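PDB 3BE3: uncharacterized protein from Bordetella bronchiseptica RB50, which is of unknown function but belongs to the DUF1653 family, a member of the SH3 clan of small beta folds. Local coordinates for residues Val35-Thr40 against Arg56-Thr61; Tyr39-Leu42 against Leu48-Ser51; Glu60-Gly65 against Gln69-Tyr74. All coordinates share one frame; numbering follows the deposited sequence.

Contact 1 (Val35-Thr40 against Arg56-Thr61)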
loop_
_atom_site.group_PDB
_atom_site.type_symbol
_atom_site.label_atom_id
_atom_site.label_comp_id
_atom_site.label_asym_id
_atom_site.label_seq_id
_atom_site.Cartn_x
_atom_site.Cartn_y
_atom_site.Cartn_z
ATOM N N VAL B 35 -0.938 10.656 1.416
ATOM C CA VAL B 35 -2.008 9.771 0.986
ATOM C C VAL B 35 -1.591 9.071 -0.309
ATOM O O VAL B 35 -1.249 9.731 -1.293
ATOM C CB VAL B 35 -3.287 10.600 0.783
ATOM C CG1 VAL B 35 -4.397 9.733 0.231
ATOM C CG2 VAL B 35 -3.734 11.174 2.122
ATOM N N VAL B 36 -1.599 7.740 -0.306
ATOM C CA VAL B 36 -1.181 6.979 -1.484
ATOM C C VAL B 36 -2.207 5.936 -1.945
ATOM O O VAL B 36 -3.062 5.503 -1.170
ATOM C CB VAL B 36 0.150 6.230 -1.204
ATOM C CG1 VAL B 36 1.227 7.205 -0.766
ATOM C CG2 VAL B 36 -0.073 5.172 -0.120
ATOM N N VAL B 37 -2.111 5.532 -3.211
ATOM C CA VAL B 37 -2.991 4.502 -3.764
ATOM C C VAL B 37 -2.204 3.191 -3.724
ATOM O O VAL B 37 -1.034 3.151 -4.112
ATOM C CB VAL B 37 -3.388 4.792 -5.250
ATOM C CG1 VAL B 37 -4.198 3.622 -5.833
ATOM C CG2 VAL B 37 -4.183 6.091 -5.338
ATOM N N VAL B 38 -2.843 2.134 -3.227
ATOM C CA VAL B 38 -2.240 0.803 -3.153
ATOM C C VAL B 38 -2.849 0.041 -4.325
ATOM O O VAL B 38 -4.070 -0.088 -4.407
ATOM C CB VAL B 38 -2.612 0.085 -1.830
ATOM C CG1 VAL B 38 -2.040 -1.333 -1.820
ATOM C CG2 VAL B 38 -2.068 0.879 -0.652
ATOM N N TYR B 39 -2.010 -0.449 -5.233
ATOM C CA TYR B 39 -2.514 -1.158 -6.408
ATOM C C TYR B 39 -1.634 -2.321 -6.881
ATOM O O TYR B 39 -0.433 -2.361 -6.612
ATOM C CB TYR B 39 -2.717 -0.154 -7.552
ATOM C CG TYR B 39 -1.465 0.563 -8.047
ATOM C CD1 TYR B 39 -0.897 0.250 -9.281
ATOM C CD2 TYR B 39 -0.873 1.582 -7.307
ATOM C CE1 TYR B 39 0.227 0.935 -9.765
ATOM C CE2 TYR B 39 0.250 2.272 -7.786
ATOM C CZ TYR B 39 0.795 1.949 -9.014
ATOM O OH TYR B 39 1.880 2.660 -9.491
ATOM N N THR B 40 -2.241 -3.256 -7.606
ATOM C CA THR B 40 -1.529 -4.424 -8.108
ATOM C C THR B 40 -1.615 -4.423 -9.623
ATOM O O THR B 40 -2.632 -4.024 -10.182
ATOM C CB THR B 40 -2.184 -5.722 -7.587
ATOM O OG1 THR B 40 -2.341 -5.640 -6.166
ATOM C CG2 THR B 40 -1.330 -6.942 -7.941
ATOM N N ARG B 56 -2.441 12.264 -5.398
ATOM C CA ARG B 56 -2.442 13.454 -6.238
ATOM C C ARG B 56 -1.710 13.257 -7.567
ATOM O O ARG B 56 -2.023 13.928 -8.545
ATOM C CB ARG B 56 -1.874 14.655 -5.470
ATOM C CG ARG B 56 -0.444 14.516 -5.004
ATOM C CD ARG B 56 -0.022 15.800 -4.293
ATOM N NE ARG B 56 1.418 15.850 -4.048
ATOM C CZ ARG B 56 2.019 15.385 -2.954
ATOM N NH1 ARG B 56 1.304 14.829 -1.979
ATOM N NH2 ARG B 56 3.340 15.474 -2.845
ATOM N N ILE B 57 -0.749 12.338 -7.610
ATOM C CA ILE B 57 -0.040 12.066 -8.859
ATOM C C ILE B 57 -0.908 11.115 -9.692
ATOM O O ILE B 57 -1.041 11.270 -10.907
ATOM C CB ILE B 57 1.340 11.407 -8.616
ATOM C CG1 ILE B 57 2.229 12.331 -7.773
ATOM C CG2 ILE B 57 2.000 11.095 -9.949
ATOM C CD1 ILE B 57 2.494 13.689 -8.389
ATOM N N TRP B 58 -1.496 10.126 -9.021
ATOM C CA TRP B 58 -2.381 9.145 -9.660
ATOM C C TRP B 58 -3.519 9.876 -10.369
ATOM O O TRP B 58 -3.911 9.505 -11.477
ATOM C CB TRP B 58 -2.951 8.191 -8.594
ATOM C CG TRP B 58 -3.995 7.178 -9.055
ATOM C CD1 TRP B 58 -5.308 7.419 -9.319
ATOM C CD2 TRP B 58 -3.811 5.758 -9.228
ATOM N NE1 TRP B 58 -5.957 6.243 -9.630
ATOM C CE2 TRP B 58 -5.060 5.212 -9.575
ATOM C CE3 TRP B 58 -2.717 4.900 -9.102
ATOM C CZ2 TRP B 58 -5.234 3.842 -9.820
ATOM C CZ3 TRP B 58 -2.898 3.539 -9.344
ATOM C CH2 TRP B 58 -4.143 3.029 -9.687
ATOM N N ASN B 59 -4.031 10.917 -9.713
ATOM C CA ASN B 59 -5.132 11.721 -10.238
ATOM C C ASN B 59 -4.754 12.765 -11.287
ATOM O O ASN B 59 -5.630 13.443 -11.823
ATOM C CB ASN B 59 -5.857 12.428 -9.089
ATOM C CG ASN B 59 -6.856 11.536 -8.399
ATOM O OD1 ASN B 59 -7.455 10.672 -9.032
ATOM N ND2 ASN B 59 -7.062 11.751 -7.105
ATOM N N GLU B 60 -3.471 12.909 -11.590
ATOM C CA GLU B 60 -3.072 13.900 -12.578
ATOM C C GLU B 60 -3.484 13.527 -13.990
ATOM O O GLU B 60 -3.655 12.355 -14.326
ATOM C CB GLU B 60 -1.555 14.120 -12.551
ATOM C CG GLU B 60 -1.039 14.772 -11.288
ATOM C CD GLU B 60 0.447 15.057 -11.352
ATOM O OE1 GLU B 60 1.186 14.217 -11.901
ATOM O OE2 GLU B 60 0.881 16.111 -10.845
ATOM N N THR B 61 -3.654 14.551 -14.817
ATOM C CA THR B 61 -4.009 14.359 -16.212
ATOM C C THR B 61 -2.702 14.424 -16.990
ATOM O O THR B 61 -1.762 15.103 -16.579
ATOM C CB THR B 61 -4.980 15.460 -16.708
ATOM O OG1 THR B 61 -6.250 15.300 -16.061
ATOM C CG2 THR B 61 -5.175 15.379 -18.218
HETATM O O HOH W 1 -1.421 12.409 -2.290
#
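Trp58 lays its indole across Val37 and turns its rim into the ring of Tyr39, at the core of a small antiparallel beta fold whose family belongs to the SH3 clan. The tryptophan sits at the end of the short helix 55-58. Val37 and Tyr39 alternate along strand 35-41, with their CB atoms directed at the helix. Val36 and Val38 turn the other way, where they pack on the second subunit.

Two kinds of aromatic contact meet on the one indole. Val37 makes a CH-pi contact: CG1 stands over the face of the six-membered ring, 3.7 Å from its centroid and 10° off the normal. CG2 of the same valine covers the five-membered side and lies 3.9 Å from Trp58 CG. Tyr39 receives the edge of the indole in a T-shaped (edge-to-face) pair. The planes of Tyr39 and the Trp58 six-membered ring are 67° apart, and their centroids are separated by 4.9 Å. Tyr39 CG lies between its backbone N and carbonyl carbon (chi1 62°), which stands the ring up from the strand beside the indole.

Phe72 stacks on Trp58 and Tyr13 meets it edge-to-face, while Tyr21 meets the ring of Tyr39. Nearer the start of the strand the link is polar. One water donates to Val35 O and accepts from Arg56 N, bridging strand and helix. In the aromatic pair, Trp58 CZ3 points at the centre of the tyrosine ring, 3.5 Å from Tyr39 CD2.

Contact 2 (Tyr39-Leu42 against Leu48-Ser51)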
loop_
_atom_site.group_PDB
_atom_site.type_symbol
_atom_site.label_atom_id
_atom_site.label_comp_id
_atom_site.label_asym_id
_atom_site.label_seq_id
_atom_site.Cartn_x
_atom_site.Cartn_y
_atom_site.Cartn_z
ATOM N N TYR B 39 -2.010 -0.449 -5.233
ATOM C CA TYR B 39 -2.514 -1.158 -6.408
ATOM C C TYR B 39 -1.634 -2.321 -6.881
ATOM O O TYR B 39 -0.433 -2.361 -6.612
ATOM C CB TYR B 39 -2.717 -0.154 -7.552
ATOM C CG TYR B 39 -1.465 0.563 -8.047
ATOM C CD1 TYR B 39 -0.897 0.250 -9.281
ATOM C CD2 TYR B 39 -0.873 1.582 -7.307
ATOM C CE1 TYR B 39 0.227 0.935 -9.765
ATOM C CE2 TYR B 39 0.250 2.272 -7.786
ATOM C CZ TYR B 39 0.795 1.949 -9.014
ATOM O OH TYR B 39 1.880 2.660 -9.491
ATOM N N THR B 40 -2.241 -3.256 -7.606
ATOM C CA THR B 40 -1.529 -4.424 -8.108
ATOM C C THR B 40 -1.615 -4.423 -9.623
ATOM O O THR B 40 -2.632 -4.024 -10.182
ATOM C CB THR B 40 -2.184 -5.722 -7.587
ATOM O OG1 THR B 40 -2.341 -5.640 -6.166
ATOM C CG2 THR B 40 -1.330 -6.942 -7.941
ATOM N N ARG B 41 -0.559 -4.865 -10.297
ATOM C CA ARG B 41 -0.617 -4.910 -11.754
ATOM C C ARG B 41 -1.368 -6.162 -12.175
ATOM O O ARG B 41 -1.294 -7.204 -11.513
ATOM C CB ARG B 41 0.783 -4.888 -12.376
ATOM C CG ARG B 41 1.729 -5.933 -11.860
ATOM C CD ARG B 41 3.104 -5.800 -12.513
ATOM N NE ARG B 41 4.103 -6.523 -11.735
ATOM C CZ ARG B 41 4.173 -7.845 -11.646
ATOM N NH1 ARG B 41 3.314 -8.612 -12.306
ATOM N NH2 ARG B 41 5.072 -8.399 -10.850
ATOM N N LEU B 42 -2.093 -6.048 -13.283
ATOM C CA LEU B 42 -2.874 -7.158 -13.797
ATOM C C LEU B 42 -2.347 -7.606 -15.158
ATOM O O LEU B 42 -3.099 -7.737 -16.128
ATOM C CB LEU B 42 -4.349 -6.746 -13.880
ATOM C CG LEU B 42 -4.911 -6.210 -12.551
ATOM C CD1 LEU B 42 -6.333 -5.705 -12.759
ATOM C CD2 LEU B 42 -4.870 -7.299 -11.473
ATOM N N LEU B 48 7.982 -6.940 -7.906
ATOM C CA LEU B 48 6.940 -6.842 -6.897
ATOM C C LEU B 48 5.632 -6.525 -7.621
ATOM O O LEU B 48 5.559 -5.556 -8.370
ATOM C CB LEU B 48 7.281 -5.721 -5.906
ATOM C CG LEU B 48 8.412 -6.032 -4.918
ATOM C CD1 LEU B 48 8.900 -4.754 -4.268
ATOM C CD2 LEU B 48 7.924 -7.016 -3.873
ATOM N N PRO B 49 4.593 -7.353 -7.429
ATOM C CA PRO B 49 3.332 -7.060 -8.116
ATOM C C PRO B 49 2.579 -5.849 -7.561
ATOM O O PRO B 49 1.876 -5.165 -8.306
ATOM C CB PRO B 49 2.545 -8.372 -7.988
ATOM C CG PRO B 49 3.090 -8.997 -6.748
ATOM C CD PRO B 49 4.579 -8.710 -6.856
HETATM N N MSE B 50 2.726 -5.573 -6.265
HETATM C CA MSE B 50 2.042 -4.425 -5.671
HETATM C C MSE B 50 2.900 -3.172 -5.701
HETATM O O MSE B 50 4.134 -3.238 -5.614
HETATM C CB MSE B 50 1.611 -4.704 -4.222
HETATM C CG MSE B 50 0.354 -5.538 -4.097
HETATM SE SE MSE B 50 -0.555 -5.261 -2.399
HETATM C CE MSE B 50 0.669 -6.262 -1.280
ATOM N N SER B 51 2.230 -2.027 -5.811
ATOM C CA SER B 51 2.911 -0.740 -5.853
ATOM C C SER B 51 2.095 0.290 -5.091
ATOM O O SER B 51 0.926 0.059 -4.791
ATOM C CB SER B 51 3.059 -0.272 -7.308
ATOM O OG SER B 51 3.760 -1.213 -8.098
HETATM O O HOH W 2 6.628 -5.662 -11.017
#
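Tyr39 and Ser51 exchange two backbone hydrogen bonds and form an antiparallel hydrogen-bonded pair. Tyr39 N gives to Ser51 O at 3.0 Å, in a nearly straight bond (175°). Ser51 N returns to Tyr39 O at 2.8 Å. Thr40 and Met50 come next as a non-hydrogen-bonded pair. Beyond them, Arg41 N donates to Pro49 O at 3.2 Å.

The side chains of the two pairs lie on opposite faces of the sheet. On one face, Ser51 CB sits over the Tyr39 ring as a CH-pi contact. It is 3.9 Å from the ring centroid and offset toward the rim. On the other face, Thr40 OG1 meets Met50 CG at 3.4 Å. Residue 50 is a selenomethionine, and the end of its side chain leads away from strand 35-41.

Arg41 reaches across to Leu48 and Pro49, just before strand 50-54. With chi1 at 53° the chain leaves over its own backbone, and the extended run from CG to NE carries the guanidinium to Pro49. One face of the group lies over the proline backbone, with NH2 3.5 Å from Pro49 CA. A water accepts from Arg41 NE at 2.8 Å and donates to Leu48 O. Arg41 NH1 also bonds to Tyr43 O, so the arginine ties together parts of the connecting loop.

These residues close the beta hairpin of strands 35-41 and 50-54. On one side, strand 20-29 pairs with 35-41, through Thr40 and Leu22. On the other side, strand 50-54 is outermost within the chain. There Ser51 joins a parallel beta ladder with a strand of the second subunit, and the sheet runs on across the interface.

Contact 3 (Glu60-Gly65 against Gln69-Tyr74). With SO4 (sulfate ion), chain D.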
loop_
_atom_site.group_PDB
_atom_site.type_symbol
_atom_site.label_atom_id
_atom_site.label_comp_id
_atom_site.label_asym_id
_atom_site.label_seq_id
_atom_site.Cartn_x
_atom_site.Cartn_y
_atom_site.Cartn_z
ATOM N N GLU B 60 -3.471 12.909 -11.590
ATOM C CA GLU B 60 -3.072 13.900 -12.578
ATOM C C GLU B 60 -3.484 13.527 -13.990
ATOM O O GLU B 60 -3.655 12.355 -14.326
ATOM C CB GLU B 60 -1.555 14.120 -12.551
ATOM C CG GLU B 60 -1.039 14.772 -11.288
ATOM C CD GLU B 60 0.447 15.057 -11.352
ATOM O OE1 GLU B 60 1.186 14.217 -11.901
ATOM O OE2 GLU B 60 0.881 16.111 -10.845
ATOM N N THR B 61 -3.654 14.551 -14.817
ATOM C CA THR B 61 -4.009 14.359 -16.212
ATOM C C THR B 61 -2.702 14.424 -16.990
ATOM O O THR B 61 -1.762 15.103 -16.579
ATOM C CB THR B 61 -4.980 15.460 -16.708
ATOM O OG1 THR B 61 -6.250 15.300 -16.061
ATOM C CG2 THR B 61 -5.175 15.379 -18.218
ATOM N N VAL B 62 -2.638 13.699 -18.097
ATOM C CA VAL B 62 -1.446 13.666 -18.923
ATOM C C VAL B 62 -1.808 13.861 -20.389
ATOM O O VAL B 62 -2.927 13.572 -20.806
ATOM C CB VAL B 62 -0.702 12.323 -18.760
ATOM C CG1 VAL B 62 -0.170 12.194 -17.342
ATOM C CG2 VAL B 62 -1.643 11.173 -19.069
ATOM N N ASP B 63 -0.852 14.354 -21.169
ATOM C CA ASP B 63 -1.081 14.583 -22.590
ATOM C C ASP B 63 0.028 13.968 -23.432
ATOM O O ASP B 63 1.149 14.482 -23.480
ATOM C CB ASP B 63 -1.178 16.088 -22.875
ATOM C CG ASP B 63 -1.647 16.388 -24.288
ATOM O OD1 ASP B 63 -0.952 15.995 -25.247
ATOM O OD2 ASP B 63 -2.718 17.016 -24.438
ATOM N N THR B 64 -0.299 12.850 -24.077
ATOM C CA THR B 64 0.625 12.138 -24.952
ATOM C C THR B 64 0.344 12.640 -26.365
ATOM O O THR B 64 -0.058 13.792 -26.544
ATOM C CB THR B 64 0.382 10.611 -24.912
ATOM O OG1 THR B 64 -0.928 10.319 -25.418
ATOM C CG2 THR B 64 0.484 10.088 -23.486
ATOM N N GLY B 65 0.541 11.784 -27.361
ATOM C CA GLY B 65 0.294 12.186 -28.736
ATOM C C GLY B 65 -1.155 12.061 -29.180
ATOM O O GLY B 65 -1.425 11.979 -30.379
ATOM N N GLN B 69 -5.744 13.211 -21.035
ATOM C CA GLN B 69 -6.425 12.015 -20.543
ATOM C C GLN B 69 -5.961 11.649 -19.136
ATOM O O GLN B 69 -4.864 12.019 -18.717
ATOM C CB GLN B 69 -6.193 10.839 -21.498
ATOM C CG GLN B 69 -4.754 10.375 -21.618
ATOM C CD GLN B 69 -4.617 9.161 -22.525
ATOM O OE1 GLN B 69 -5.322 8.164 -22.356
ATOM N NE2 GLN B 69 -3.706 9.241 -23.490
ATOM N N PRO B 70 -6.798 10.927 -18.375
ATOM C CA PRO B 70 -6.403 10.549 -17.014
ATOM C C PRO B 70 -5.156 9.678 -17.019
ATOM O O PRO B 70 -4.954 8.889 -17.935
ATOM C CB PRO B 70 -7.615 9.765 -16.504
ATOM C CG PRO B 70 -8.753 10.288 -17.314
ATOM C CD PRO B 70 -8.144 10.417 -18.690
ATOM N N ARG B 71 -4.310 9.836 -16.005
ATOM C CA ARG B 71 -3.117 9.001 -15.901
ATOM C C ARG B 71 -3.645 7.583 -15.689
ATOM O O ARG B 71 -3.142 6.624 -16.268
ATOM C CB ARG B 71 -2.255 9.423 -14.706
ATOM C CG ARG B 71 -0.936 8.652 -14.610
ATOM C CD ARG B 71 -0.173 8.953 -13.326
ATOM N NE ARG B 71 0.286 10.339 -13.222
ATOM C CZ ARG B 71 1.239 10.881 -13.978
ATOM N NH1 ARG B 71 1.852 10.162 -14.913
ATOM N NH2 ARG B 71 1.591 12.147 -13.787
ATOM N N PHE B 72 -4.680 7.480 -14.855
ATOM C CA PHE B 72 -5.338 6.209 -14.542
ATOM C C PHE B 72 -6.849 6.366 -14.716
ATOM O O PHE B 72 -7.464 7.168 -14.019
ATOM C CB PHE B 72 -5.049 5.782 -13.097
ATOM C CG PHE B 72 -3.641 5.280 -12.865
ATOM C CD1 PHE B 72 -2.628 6.141 -12.452
ATOM C CD2 PHE B 72 -3.331 3.929 -13.045
ATOM C CE1 PHE B 72 -1.332 5.668 -12.222
ATOM C CE2 PHE B 72 -2.049 3.452 -12.819
ATOM C CZ PHE B 72 -1.045 4.322 -12.406
ATOM N N ALA B 73 -7.443 5.610 -15.636
ATOM C CA ALA B 73 -8.890 5.678 -15.891
ATOM C C ALA B 73 -9.669 4.519 -15.274
ATOM O O ALA B 73 -9.431 3.357 -15.604
ATOM C CB ALA B 73 -9.160 5.721 -17.391
ATOM N N TYR B 74 -10.608 4.841 -14.388
ATOM C CA TYR B 74 -11.432 3.830 -13.716
ATOM C C TYR B 74 -12.352 3.133 -14.716
ATOM O O TYR B 74 -13.036 3.794 -15.497
ATOM C CB TYR B 74 -12.283 4.500 -12.620
ATOM C CG TYR B 74 -13.202 3.573 -11.832
ATOM C CD1 TYR B 74 -12.695 2.653 -10.927
ATOM C CD2 TYR B 74 -14.582 3.629 -11.995
ATOM C CE1 TYR B 74 -13.540 1.809 -10.195
ATOM C CE2 TYR B 74 -15.435 2.785 -11.272
ATOM C CZ TYR B 74 -14.912 1.873 -10.373
ATOM O OH TYR B 74 -15.759 1.034 -9.665
HETATM S S SO4 D . 3.768 7.238 -15.617
HETATM O O1 SO4 D . 2.415 7.176 -15.025
HETATM O O2 SO4 D . 3.885 8.478 -16.408
HETATM O O3 SO4 D . 4.775 7.248 -14.547
HETATM O O4 SO4 D . 3.979 6.071 -16.488
HETATM O O HOH W 3 -2.427 11.549 -23.423
#
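Val62 O accepts the amide of Gln69 at 2.8 Å and also a weak bond from a water, in the beta hairpin of strands 61-64 and 67-76. Val62 N returns to Gln69 O in a nearly straight bond (173°), which completes an antiparallel hydrogen-bonded pair. The same water accepts from Thr64 N and Gln69 NE2 and bonds to Thr64 OG1. It thus links the two strands through both backbone and side chains.

At the other end, Arg71 N donates to Glu60 O. The Glu60 and Arg71 side chains run side by side in the same direction and join in a salt bridge. Glu60 OE1 lies close to the guanidinium plane, 2.8 Å from Arg71 NH2. Val62 CG1 covers one guanidinium face, 3.8 Å from Arg71 NH1. Arg71 NE makes a hydrogen bond to Ile57 O, a further restraint on the group.

A sulfate, probably from the crystallisation liquor, lies at the guanidinium edge. His15, Tyr16 and Arg53 also bond to it. These groups form an anion site, though its role is unknown. Arg71 NH1 donates to sulfate O1 at 3.0 Å.

How the contacts relate
From the N terminus, strands 11-15 and 20-29 precede the first closure, which starts on strand 35-41. That strand takes part in two closures. Contact 2 closes the short loop of the 35-41/50-54 hairpin. Contact 1 closes a longer loop from the same strand, through strand 50-54, to helix 55-58. The hairpin turn of contact 2 therefore lies within the span of contact 1. Contact 3 follows in the chain, starting on Glu60 and Thr61 where contact 1 ends. It closes the 61-64/67-76 hairpin. Contacts 2 and 3 lie on opposite sides of the chain's centre, their centres about 19 Å apart. Helix 55-58, held by contact 1, lies between the two hairpins in the chain and touches the second.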